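Local atomic coordinates of antifreeze protein (Marinomonas primoryensis, PDB entry 3P4G), a protein that binds to ice as a hyperactive, calcium-dependent antifreeze protein, probably through ordered, clathrate-like waters held on its surface. Residues A48-V52 with A75-M79; Y87-L93 with Y106-S112; V168-V172 with S190-L194; L261-L267 with S279-Y285. The contacts are given in a common frame with arbitrary orientation. Where two conformers were deposited one is given. Residues are numbered along the deposited sequence.

Contact 1 (A48-V52 with A75-M79). With CA (calcium ion), chain E; CA (calcium ion), chain F.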
loop_
_atom_site.group_PDB
_atom_site.type_symbol
_atom_site.label_atom_id
_atom_site.label_comp_id
_atom_site.label_asym_id
_atom_site.label_seq_id
_atom_site.Cartn_x
_atom_site.Cartn_y
_atom_site.Cartn_z
ATOM N N ALA A 48 24.311 4.036 19.822
ATOM C CA ALA A 48 24.070 5.441 20.251
ATOM C C ALA A 48 23.471 6.191 19.086
ATOM O O ALA A 48 23.421 5.688 17.970
ATOM C CB ALA A 48 25.365 6.135 20.677
ATOM N N THR A 49 23.039 7.416 19.343
ATOM C CA THR A 49 22.496 8.214 18.269
ATOM C C THR A 49 23.603 8.470 17.220
ATOM O O THR A 49 24.789 8.637 17.549
ATOM C CB THR A 49 21.882 9.544 18.766
ATOM O OG1 THR A 49 22.870 10.279 19.482
ATOM C CG2 THR A 49 20.687 9.263 19.677
ATOM N N LEU A 50 23.187 8.478 15.961
ATOM C CA LEU A 50 24.078 8.665 14.829
ATOM C C LEU A 50 23.392 9.708 13.951
ATOM O O LEU A 50 22.308 9.490 13.424
ATOM C CB LEU A 50 24.290 7.328 14.071
ATOM C CG LEU A 50 25.505 7.229 13.141
ATOM C CD1 LEU A 50 25.752 5.750 12.772
ATOM C CD2 LEU A 50 25.265 8.084 11.897
ATOM N N ASN A 51 24.037 10.847 13.802
ATOM C CA ASN A 51 23.472 11.946 13.037
ATOM C C ASN A 51 24.523 12.515 12.075
ATOM O O ASN A 51 25.469 13.201 12.483
ATOM C CB ASN A 51 22.985 13.018 14.031
ATOM C CG ASN A 51 22.204 14.200 13.357
ATOM O OD1 ASN A 51 22.196 14.374 12.142
ATOM N ND2 ASN A 51 21.594 15.040 14.189
ATOM N N VAL A 52 24.330 12.253 10.789
ATOM C CA VAL A 52 25.330 12.694 9.830
ATOM C C VAL A 52 25.082 14.104 9.293
ATOM O O VAL A 52 25.897 14.623 8.506
ATOM C CB VAL A 52 25.556 11.631 8.698
ATOM C CG1 VAL A 52 26.412 10.435 9.235
ATOM C CG2 VAL A 52 24.240 11.103 8.133
ATOM N N ALA A 75 14.789 10.654 16.593
ATOM C CA ALA A 75 15.432 9.649 15.737
ATOM C C ALA A 75 16.682 9.132 16.439
ATOM O O ALA A 75 17.421 9.918 17.038
ATOM C CB ALA A 75 15.847 10.296 14.360
ATOM N N VAL A 76 16.927 7.829 16.367
ATOM C CA VAL A 76 18.215 7.267 16.743
ATOM C C VAL A 76 19.244 7.537 15.630
ATOM O O VAL A 76 20.388 7.979 15.909
ATOM C CB VAL A 76 18.084 5.762 17.029
ATOM C CG1 VAL A 76 19.447 5.132 17.286
ATOM C CG2 VAL A 76 17.119 5.565 18.263
ATOM N N LEU A 77 18.818 7.326 14.393
ATOM C CA LEU A 77 19.698 7.513 13.252
ATOM C C LEU A 77 19.068 8.617 12.389
ATOM O O LEU A 77 17.934 8.463 11.942
ATOM C CB LEU A 77 19.812 6.182 12.505
ATOM C CG LEU A 77 20.499 6.131 11.162
ATOM C CD1 LEU A 77 21.731 6.938 11.026
ATOM C CD2 LEU A 77 20.831 4.642 10.921
ATOM N N ASP A 78 19.803 9.721 12.208
ATOM C CA ASP A 78 19.306 10.877 11.444
ATOM C C ASP A 78 20.268 11.164 10.286
ATOM O O ASP A 78 21.479 11.403 10.512
ATOM C CB ASP A 78 19.127 12.061 12.429
ATOM C CG ASP A 78 18.568 13.315 11.797
ATOM O OD1 ASP A 78 18.261 13.372 10.598
ATOM O OD2 ASP A 78 18.454 14.318 12.545
ATOM N N MET A 79 19.754 11.067 9.064
ATOM C CA MET A 79 20.600 11.242 7.851
ATOM C C MET A 79 20.712 12.749 7.567
ATOM O O MET A 79 21.611 13.201 6.834
ATOM C CB MET A 79 20.029 10.487 6.652
ATOM C CG MET A 79 19.916 8.963 6.894
ATOM S SD MET A 79 21.515 8.152 7.270
ATOM C CE MET A 79 22.413 8.241 5.703
HETATM CA CA CA E . 27.347 15.268 6.876
HETATM CA CA CA F . 22.784 14.568 5.349
HETATM O O HOH W 1 20.321 16.313 11.491
#
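A75 opens its segment loosely: its CB keeps well away from 48-52, and the first firm link comes from V76. V76 O accepts L50 N at 2.8 Å and receives a CA-H...O contact from T49 CA at 3.2 Å. L77 is bridged to L50 in parallel register, CA to CA 4.8 Å. Both leucines turn toward the interior, where L50 CD2 meets L77 CD1 at 3.8 Å and L77 also reaches V65 and I61. This is the pairing of two successive coils in a right-handed, calcium-binding beta-helix; 50-51 is an edge strand of its sheet within the chain, and the backbone of L77 bonds onward to the next strand, 96-97. D78 follows on the outer face beside N51. D78 N donates to L50 O (2.8 Å), and D78 O accepts V52 N (3.0 Å). The side chains of N51 and D78 are linked by water 1, which donates to N51 OD1 at 2.8 Å and D78 OD2 at 2.9 Å, while N51 also bonds to L53 and D78 to G80. At M79 the strands give way to the metal loops. M79 SD lies 4.1 Å from V52 CG2, and the carbonyls of M79 and V52 each bind a separate calcium (M79 O and V52 O both 2.3 Å from their ions), with D57 contributing to both sites.

Contact 2 (Y87-L93 with Y106-S112)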
loop_
_atom_site.group_PDB
_atom_site.type_symbol
_atom_site.label_atom_id
_atom_site.label_comp_id
_atom_site.label_asym_id
_atom_site.label_seq_id
_atom_site.Cartn_x
_atom_site.Cartn_y
_atom_site.Cartn_z
ATOM N N TYR A 87 22.447 2.135 4.299
ATOM C CA TYR A 87 22.347 0.696 4.162
ATOM C C TYR A 87 22.407 0.129 5.581
ATOM O O TYR A 87 23.269 0.514 6.352
ATOM C CB TYR A 87 23.519 0.173 3.348
ATOM C CG TYR A 87 23.585 -1.352 3.336
ATOM C CD1 TYR A 87 22.747 -2.093 2.507
ATOM C CD2 TYR A 87 24.487 -2.027 4.152
ATOM C CE1 TYR A 87 22.808 -3.493 2.510
ATOM C CE2 TYR A 87 24.566 -3.421 4.146
ATOM C CZ TYR A 87 23.739 -4.134 3.321
ATOM O OH TYR A 87 23.784 -5.515 3.325
ATOM N N VAL A 88 21.447 -0.707 5.934
ATOM C CA VAL A 88 21.490 -1.501 7.185
ATOM C C VAL A 88 21.306 -3.010 6.851
ATOM O O VAL A 88 20.261 -3.377 6.287
ATOM C CB VAL A 88 20.374 -1.054 8.158
ATOM C CG1 VAL A 88 20.400 -1.970 9.382
ATOM C CG2 VAL A 88 20.533 0.410 8.566
ATOM N N ALA A 89 22.275 -3.876 7.186
ATOM C CA ALA A 89 22.150 -5.306 6.885
ATOM C C ALA A 89 21.287 -6.062 7.898
ATOM O O ALA A 89 20.749 -7.110 7.577
ATOM C CB ALA A 89 23.545 -5.949 6.828
ATOM N N GLY A 90 21.210 -5.534 9.130
ATOM C CA GLY A 90 20.443 -6.145 10.209
ATOM C C GLY A 90 19.057 -5.567 10.333
ATOM O O GLY A 90 18.444 -5.159 9.329
ATOM N N ASP A 91 18.593 -5.488 11.590
ATOM C CA ASP A 91 17.243 -5.021 11.901
ATOM C C ASP A 91 17.329 -3.575 12.376
ATOM O O ASP A 91 18.382 -3.100 12.795
ATOM C CB ASP A 91 16.628 -5.873 13.028
ATOM C CG ASP A 91 16.443 -7.334 12.625
ATOM O OD1 ASP A 91 16.240 -7.617 11.429
ATOM O OD2 ASP A 91 16.459 -8.219 13.516
ATOM N N VAL A 92 16.190 -2.915 12.339
ATOM C CA VAL A 92 16.083 -1.534 12.791
ATOM C C VAL A 92 15.106 -1.535 13.941
ATOM O O VAL A 92 13.902 -1.844 13.752
ATOM C CB VAL A 92 15.611 -0.595 11.674
ATOM C CG1 VAL A 92 15.320 0.797 12.249
ATOM C CG2 VAL A 92 16.670 -0.487 10.600
ATOM N N LEU A 93 15.641 -1.211 15.124
ATOM C CA LEU A 93 14.854 -1.186 16.378
ATOM C C LEU A 93 14.824 0.205 17.032
ATOM O O LEU A 93 14.229 0.377 18.107
ATOM C CB LEU A 93 15.382 -2.189 17.396
ATOM C CG LEU A 93 15.480 -3.629 16.893
ATOM C CD1 LEU A 93 16.844 -3.916 16.301
ATOM C CD2 LEU A 93 15.257 -4.545 18.153
ATOM N N TYR A 106 18.071 1.376 2.443
ATOM C CA TYR A 106 17.982 -0.013 2.199
ATOM C C TYR A 106 18.272 -0.738 3.496
ATOM O O TYR A 106 19.413 -0.723 3.948
ATOM C CB TYR A 106 19.057 -0.425 1.170
ATOM C CG TYR A 106 18.900 -1.841 0.625
ATOM C CD1 TYR A 106 18.305 -2.071 -0.607
ATOM C CD2 TYR A 106 19.346 -2.961 1.355
ATOM C CE1 TYR A 106 18.188 -3.355 -1.121
ATOM C CE2 TYR A 106 19.190 -4.267 0.854
ATOM C CZ TYR A 106 18.615 -4.443 -0.382
ATOM O OH TYR A 106 18.455 -5.737 -0.890
ATOM N N ILE A 107 17.249 -1.373 4.049
ATOM C CA ILE A 107 17.356 -2.175 5.270
ATOM C C ILE A 107 17.027 -3.631 4.898
ATOM O O ILE A 107 15.932 -3.933 4.406
ATOM C CB ILE A 107 16.349 -1.662 6.308
ATOM C CG1 ILE A 107 16.693 -0.209 6.692
ATOM C CG2 ILE A 107 16.275 -2.628 7.478
ATOM C CD1 ILE A 107 15.454 0.572 7.079
ATOM N N LYS A 108 17.973 -4.537 5.123
ATOM C CA LYS A 108 17.771 -5.931 4.709
ATOM C C LYS A 108 16.799 -6.646 5.669
ATOM O O LYS A 108 16.036 -7.536 5.258
ATOM C CB LYS A 108 19.135 -6.657 4.690
ATOM C CG LYS A 108 19.149 -8.006 4.045
ATOM C CD LYS A 108 20.594 -8.634 3.969
ATOM C CE LYS A 108 20.502 -10.181 3.784
ATOM N NZ LYS A 108 21.791 -10.933 4.036
ATOM N N GLY A 109 16.866 -6.292 6.941
ATOM C CA GLY A 109 16.128 -7.031 8.014
ATOM C C GLY A 109 14.728 -6.482 8.330
ATOM O O GLY A 109 14.069 -5.824 7.492
ATOM N N ASP A 110 14.291 -6.690 9.574
ATOM C CA ASP A 110 12.937 -6.291 9.988
ATOM C C ASP A 110 13.032 -4.930 10.627
ATOM O O ASP A 110 14.081 -4.591 11.197
ATOM C CB ASP A 110 12.465 -7.258 11.059
ATOM C CG ASP A 110 12.315 -8.686 10.537
ATOM O OD1 ASP A 110 11.734 -8.893 9.465
ATOM O OD2 ASP A 110 12.734 -9.618 11.241
ATOM N N VAL A 111 11.949 -4.175 10.539
ATOM C CA VAL A 111 11.927 -2.844 11.085
ATOM C C VAL A 111 10.819 -2.816 12.109
ATOM O O VAL A 111 9.651 -3.015 11.762
ATOM C CB VAL A 111 11.628 -1.796 9.983
ATOM C CG1 VAL A 111 11.287 -0.362 10.664
ATOM C CG2 VAL A 111 12.807 -1.728 9.028
ATOM N N SER A 112 11.171 -2.490 13.349
ATOM C CA SER A 112 10.210 -2.447 14.458
ATOM C C SER A 112 10.138 -1.044 15.107
ATOM O O SER A 112 9.549 -0.882 16.176
ATOM C CB SER A 112 10.558 -3.521 15.494
ATOM O OG SER A 112 11.866 -3.324 16.078
HETATM O O HOH W 2 14.083 -9.686 13.521
HETATM O O HOH W 3 11.421 0.308 18.845
#
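Three matched pairs repeat their chi1 rotamers: Y87 and Y106 (t), D91 and D110 (m), V92 and V111 (t). The tyrosine rings lie at 21° but are slid so far apart (centroids 5.9 Å) that they barely overlap, and Y106 stacks onward with Y125. On the inner face V88 is t and I107 m, yet their branches occupy the same wells because isoleucine numbers them differently. V92 CG2 packs 3.8 Å from I107 CG2. The repetition follows from the stacking of successive coils in this right-handed parallel beta-helix, which sets like side chains in line at several positions. V88 N to Y106 O and S112 N to V92 O, each 2.8 Å, hold the register at both ends of the turn. Between them D91 turns OD1 onto D110 N (2.8 Å). D110 OD1 bonds to N129 N in the next coil, while water 2 bridges D91 OD2 and D110 OD2. A CB on G109 would clash with D91 OD1 and G90 O. K108 stretches away in an all-t chain.

Contact 3 (V168-V172 with S190-L194)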
loop_
_atom_site.group_PDB
_atom_site.type_symbol
_atom_site.label_atom_id
_atom_site.label_comp_id
_atom_site.label_asym_id
_atom_site.label_seq_id
_atom_site.Cartn_x
_atom_site.Cartn_y
_atom_site.Cartn_z
ATOM N N VAL A 168 -0.938 -7.302 4.308
ATOM C CA VAL A 168 -1.185 -6.043 5.036
ATOM C C VAL A 168 -2.061 -6.396 6.239
ATOM O O VAL A 168 -3.187 -6.887 6.091
ATOM C CB VAL A 168 -1.918 -5.019 4.170
ATOM C CG1 VAL A 168 -2.260 -3.757 5.002
ATOM C CG2 VAL A 168 -1.094 -4.586 2.926
ATOM N N SER A 169 -1.546 -6.102 7.432
ATOM C CA SER A 169 -2.335 -6.278 8.658
ATOM C C SER A 169 -2.537 -4.926 9.318
ATOM O O SER A 169 -3.456 -4.764 10.144
ATOM C CB SER A 169 -1.633 -7.237 9.622
ATOM O OG SER A 169 -1.682 -8.609 9.174
ATOM N N GLY A 170 -1.695 -3.947 8.994
ATOM C CA GLY A 170 -1.868 -2.583 9.486
ATOM C C GLY A 170 -2.687 -1.705 8.541
ATOM O O GLY A 170 -3.488 -2.212 7.717
ATOM N N ILE A 171 -2.559 -0.387 8.702
ATOM C CA ILE A 171 -3.328 0.556 7.897
ATOM C C ILE A 171 -2.385 1.304 6.943
ATOM O O ILE A 171 -1.500 2.062 7.400
ATOM C CB ILE A 171 -4.121 1.575 8.802
ATOM C CG1 ILE A 171 -5.185 0.819 9.609
ATOM C CG2 ILE A 171 -4.829 2.575 7.922
ATOM C CD1 ILE A 171 -5.809 1.570 10.745
ATOM N N VAL A 172 -2.571 1.073 5.641
ATOM C CA VAL A 172 -1.820 1.766 4.574
ATOM C C VAL A 172 -2.670 2.944 4.071
ATOM O O VAL A 172 -3.854 2.769 3.715
ATOM C CB VAL A 172 -1.538 0.794 3.401
ATOM C CG1 VAL A 172 -0.980 1.514 2.162
ATOM C CG2 VAL A 172 -0.594 -0.302 3.831
ATOM N N SER A 190 -7.668 -7.207 9.749
ATOM C CA SER A 190 -7.352 -5.974 10.483
ATOM C C SER A 190 -6.761 -4.899 9.547
ATOM O O SER A 190 -6.620 -3.716 9.950
ATOM C CB SER A 190 -6.350 -6.280 11.605
ATOM O OG SER A 190 -5.110 -6.755 11.033
ATOM N N GLY A 191 -6.403 -5.313 8.329
ATOM C CA GLY A 191 -5.594 -4.462 7.404
ATOM C C GLY A 191 -6.492 -3.591 6.560
ATOM O O GLY A 191 -7.666 -3.948 6.277
ATOM N N LYS A 192 -5.953 -2.446 6.129
ATOM C CA LYS A 192 -6.662 -1.533 5.237
ATOM C C LYS A 192 -5.703 -0.963 4.235
ATOM O O LYS A 192 -4.534 -0.679 4.577
ATOM C CB LYS A 192 -7.276 -0.380 6.016
ATOM C CG LYS A 192 -8.240 -0.876 7.102
ATOM C CD LYS A 192 -9.113 0.258 7.641
ATOM C CE LYS A 192 -9.791 -0.181 8.940
ATOM N NZ LYS A 192 -10.685 -1.380 8.754
ATOM N N VAL A 193 -6.207 -0.686 3.029
ATOM C CA VAL A 193 -5.415 0.082 2.038
ATOM C C VAL A 193 -6.344 1.176 1.578
ATOM O O VAL A 193 -7.371 0.893 0.970
ATOM C CB VAL A 193 -4.915 -0.726 0.832
ATOM C CG1 VAL A 193 -4.252 0.221 -0.260
ATOM C CG2 VAL A 193 -3.907 -1.761 1.283
ATOM N N LEU A 194 -5.970 2.414 1.931
ATOM C CA LEU A 194 -6.737 3.623 1.611
ATOM C C LEU A 194 -5.911 4.397 0.612
ATOM O O LEU A 194 -4.814 4.869 0.942
ATOM C CB LEU A 194 -6.952 4.417 2.935
ATOM C CG LEU A 194 -7.455 3.552 4.098
ATOM C CD1 LEU A 194 -7.566 4.419 5.424
ATOM C CD2 LEU A 194 -8.801 2.930 3.740
#
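Parallel strand pairing between two neighbouring coils, together with the corners that lead into the strands, makes up this contact near the middle of the beta-helix. Three backbone hydrogen bonds alternate between the segments: K192 N to G170 O (2.9 Å), V172 N to K192 O (2.8 Å) and L194 N to V172 O (2.8 Å). They fix I171 beside K192 and V172 beside V193. The valines face the core, V172 CB lying 4.1 Å from V193 CG2, and V168 joins them from the corner with its CG2 4.3 Å from V193 CG2. In the regular part of this right-handed beta-helix equivalent residues recur every 19 positions; here I171 pairs with a residue 21 further on, although the backbone of V168 still bonds to T186 and N188. The two extra residues are therefore taken up in the second coil's corner, where G191 CA comes within 3.1 Å of G170 O as a CA-H...O contact. A CB on G191 would collide with V168 O, so the corner can close this tightly only without a side chain. S190 OG donates to S169 O at 2.7 Å, tying the widened corner to the corner of the preceding coil, while S169 OG bonds to N188. Outside, I171 CG2 lies 4.1 Å from L194 CD1, and K192 runs away from the pair to form a salt bridge with E211.

Contact 4 (L261-L267 with S279-Y285)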
loop_
_atom_site.group_PDB
_atom_site.type_symbol
_atom_site.label_atom_id
_atom_site.label_comp_id
_atom_site.label_asym_id
_atom_site.label_seq_id
_atom_site.Cartn_x
_atom_site.Cartn_y
_atom_site.Cartn_z
ATOM N N LEU A 261 -17.786 -2.833 -12.271
ATOM C CA LEU A 261 -17.377 -3.967 -11.428
ATOM C C LEU A 261 -17.320 -5.220 -12.294
ATOM O O LEU A 261 -18.289 -5.604 -12.935
ATOM C CB LEU A 261 -18.374 -4.166 -10.275
ATOM C CG LEU A 261 -18.100 -5.431 -9.438
ATOM C CD1 LEU A 261 -16.729 -5.348 -8.737
ATOM C CD2 LEU A 261 -19.201 -5.484 -8.352
ATOM N N ILE A 262 -16.146 -5.805 -12.355
ATOM C CA ILE A 262 -15.949 -7.093 -13.014
ATOM C C ILE A 262 -15.737 -8.174 -11.999
ATOM O O ILE A 262 -14.802 -8.124 -11.206
ATOM C CB ILE A 262 -14.770 -7.040 -13.995
ATOM C CG1 ILE A 262 -15.090 -6.006 -15.085
ATOM C CG2 ILE A 262 -14.561 -8.419 -14.745
ATOM C CD1 ILE A 262 -13.910 -5.567 -15.747
ATOM N N VAL A 263 -16.609 -9.180 -12.056
ATOM C CA VAL A 263 -16.538 -10.284 -11.091
ATOM C C VAL A 263 -16.333 -11.537 -11.891
ATOM O O VAL A 263 -17.213 -11.962 -12.664
ATOM C CB VAL A 263 -17.769 -10.290 -10.117
ATOM C CG1 VAL A 263 -18.942 -9.709 -10.739
ATOM C CG2 VAL A 263 -18.102 -11.617 -9.542
ATOM N N GLU A 264 -15.179 -12.176 -11.680
ATOM C CA GLU A 264 -14.832 -13.302 -12.540
ATOM C C GLU A 264 -15.295 -14.681 -12.008
ATOM O O GLU A 264 -15.174 -15.682 -12.715
ATOM C CB GLU A 264 -13.326 -13.315 -12.797
ATOM C CG GLU A 264 -12.808 -12.047 -13.464
ATOM C CD GLU A 264 -11.318 -12.127 -13.832
ATOM O OE1 GLU A 264 -10.697 -13.187 -13.668
ATOM O OE2 GLU A 264 -10.752 -11.112 -14.303
ATOM N N HIS A 265 -15.779 -14.734 -10.761
ATOM C CA HIS A 265 -16.111 -16.008 -10.112
ATOM C C HIS A 265 -17.477 -15.876 -9.377
ATOM O O HIS A 265 -18.317 -15.042 -9.775
ATOM C CB HIS A 265 -14.899 -16.427 -9.224
ATOM C CG HIS A 265 -14.776 -17.907 -9.062
ATOM N ND1 HIS A 265 -15.587 -18.633 -8.206
ATOM C CD2 HIS A 265 -14.010 -18.816 -9.713
ATOM C CE1 HIS A 265 -15.298 -19.925 -8.319
ATOM N NE2 HIS A 265 -14.313 -20.056 -9.190
ATOM N N GLU A 266 -17.725 -16.689 -8.361
ATOM C CA GLU A 266 -18.975 -16.652 -7.606
ATOM C C GLU A 266 -19.188 -15.296 -6.969
ATOM O O GLU A 266 -18.242 -14.654 -6.509
ATOM C CB GLU A 266 -18.962 -17.721 -6.493
ATOM C CG GLU A 266 -19.045 -19.128 -7.026
ATOM C CD GLU A 266 -18.754 -20.182 -5.984
ATOM O OE1 GLU A 266 -19.060 -19.982 -4.799
ATOM O OE2 GLU A 266 -18.225 -21.226 -6.387
ATOM N N LEU A 267 -20.451 -14.872 -6.919
ATOM C CA LEU A 267 -20.799 -13.605 -6.300
ATOM C C LEU A 267 -21.899 -13.817 -5.257
ATOM O O LEU A 267 -23.094 -13.950 -5.606
ATOM C CB LEU A 267 -21.255 -12.558 -7.366
ATOM C CG LEU A 267 -21.625 -11.213 -6.759
ATOM C CD1 LEU A 267 -20.341 -10.548 -6.128
ATOM C CD2 LEU A 267 -22.232 -10.288 -7.841
ATOM N N SER A 279 -21.892 -0.343 -14.238
ATOM C CA SER A 279 -21.834 -1.583 -15.016
ATOM C C SER A 279 -21.247 -2.728 -14.230
ATOM O O SER A 279 -20.296 -2.547 -13.457
ATOM C CB SER A 279 -20.962 -1.413 -16.292
ATOM O OG SER A 279 -21.423 -0.339 -17.117
ATOM N N ILE A 280 -21.820 -3.895 -14.442
ATOM C CA ILE A 280 -21.285 -5.098 -13.781
ATOM C C ILE A 280 -21.171 -6.193 -14.826
ATOM O O ILE A 280 -22.100 -6.406 -15.619
ATOM C CB ILE A 280 -22.109 -5.529 -12.522
ATOM C CG1 ILE A 280 -21.386 -6.667 -11.766
ATOM C CG2 ILE A 280 -23.574 -5.992 -12.857
ATOM C CD1 ILE A 280 -22.099 -7.135 -10.495
ATOM N N TYR A 281 -20.068 -6.955 -14.767
ATOM C CA TYR A 281 -19.868 -8.068 -15.660
ATOM C C TYR A 281 -19.752 -9.310 -14.783
ATOM O O TYR A 281 -18.824 -9.425 -13.998
ATOM C CB TYR A 281 -18.553 -7.868 -16.424
ATOM C CG TYR A 281 -18.191 -8.953 -17.416
ATOM C CD1 TYR A 281 -19.173 -9.794 -17.983
ATOM C CD2 TYR A 281 -16.862 -9.091 -17.857
ATOM C CE1 TYR A 281 -18.845 -10.767 -18.898
ATOM C CE2 TYR A 281 -16.516 -10.105 -18.793
ATOM C CZ TYR A 281 -17.518 -10.916 -19.307
ATOM O OH TYR A 281 -17.207 -11.924 -20.226
ATOM N N LEU A 282 -20.710 -10.205 -14.930
ATOM C CA LEU A 282 -20.760 -11.467 -14.170
ATOM C C LEU A 282 -20.198 -12.550 -15.070
ATOM O O LEU A 282 -20.955 -13.288 -15.716
ATOM C CB LEU A 282 -22.209 -11.799 -13.812
ATOM C CG LEU A 282 -22.950 -10.752 -12.946
ATOM C CD1 LEU A 282 -24.452 -11.055 -12.811
ATOM C CD2 LEU A 282 -22.312 -10.681 -11.542
ATOM N N LYS A 283 -18.876 -12.654 -15.114
ATOM C CA LYS A 283 -18.235 -13.541 -16.103
ATOM C C LYS A 283 -18.504 -15.021 -15.781
ATOM O O LYS A 283 -18.467 -15.884 -16.672
ATOM C CB LYS A 283 -16.741 -13.269 -16.089
ATOM C CG LYS A 283 -15.886 -14.035 -17.107
ATOM C CD LYS A 283 -14.533 -13.296 -17.255
ATOM C CE LYS A 283 -13.946 -13.546 -18.637
ATOM N NZ LYS A 283 -13.367 -14.935 -18.769
ATOM N N PHE A 284 -18.811 -15.323 -14.519
ATOM C CA PHE A 284 -18.967 -16.711 -14.043
ATOM C C PHE A 284 -20.353 -17.325 -14.321
ATOM O O PHE A 284 -20.515 -18.552 -14.256
ATOM C CB PHE A 284 -18.649 -16.763 -12.541
ATOM C CG PHE A 284 -18.514 -18.167 -11.948
ATOM C CD1 PHE A 284 -17.336 -18.883 -12.075
ATOM C CD2 PHE A 284 -19.574 -18.734 -11.213
ATOM C CE1 PHE A 284 -17.201 -20.163 -11.486
ATOM C CE2 PHE A 284 -19.462 -20.006 -10.631
ATOM C CZ PHE A 284 -18.246 -20.702 -10.761
ATOM N N TYR A 285 -21.327 -16.485 -14.651
ATOM C CA TYR A 285 -22.722 -16.920 -14.783
ATOM C C TYR A 285 -23.221 -16.702 -16.189
ATOM O O TYR A 285 -23.046 -15.619 -16.751
ATOM C CB TYR A 285 -23.601 -16.108 -13.828
ATOM C CG TYR A 285 -23.221 -16.263 -12.378
ATOM C CD1 TYR A 285 -22.305 -15.359 -11.758
ATOM C CD2 TYR A 285 -23.776 -17.303 -11.612
ATOM C CE1 TYR A 285 -21.985 -15.491 -10.422
ATOM C CE2 TYR A 285 -23.450 -17.455 -10.284
ATOM C CZ TYR A 285 -22.541 -16.554 -9.697
ATOM O OH TYR A 285 -22.239 -16.699 -8.382
HETATM O O HOH W 4 -19.323 -13.647 -12.056
#
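L261 enters already paired: L261 N donates to S279 O (2.8 Å) and its carbonyl accepts Y281 N (L261 O to Y281 N, 2.9 Å), with L261 CD2 4.0 Å from I280 CD1 in the core. I262 faces the other way, setting CG2 3.9 Å from Y281 CD2. V263 continues the parallel pairing through V263 N to Y281 O and V263 O to K283 N, both 3.0 Å, and packs CG1 3.6 Å from L282 CD2. The strands then part into a corner. The carboxylate of E264 pairs with R241 and Q243, while H265 stacks face to face on F284, centroids 4.4 Å apart and planes at 28°. Water 4 sits between the parting backbones, donating to V263 O (2.8 Å) and H265 O (2.9 Å) and accepting from F284 N (3.0 Å). E266 bonds to H268. L267 N donates to Y285 OH (2.9 Å), and L267 CD2 presses 3.7 Å from L282 CD2; helix 294-300 packs on the aliphatic core at L267 and I280. Beyond K283 N to V263 O the main chains no longer bond directly in this corner; the Y285 hydroxyl and a water satisfy polar backbone atoms, and the H265-F284 stack adds a side-chain contact.

How the contacts relate
All four contacts join successive coils of one beta-helix, met in order along the chain. Contacts 1 and 3 belong to the same parallel sheet, their centres 29 Å apart, whereas contacts 2 and 4 lie on the other sheet, 43 Å apart. Contact 1 runs almost directly into contact 2, strand 77-78 being followed by 85-88, with nearest atoms about 5 Å apart. Contacts 1 and 4 lie 52 Å apart, centre to centre, on opposite sides of the chain's centre. Only contact 1 supplies calcium ligands; the side chain of L194 in contact 3 comes within about 9 Å of a calcium, and that of I107 in contact 2 stays about 13 Å away.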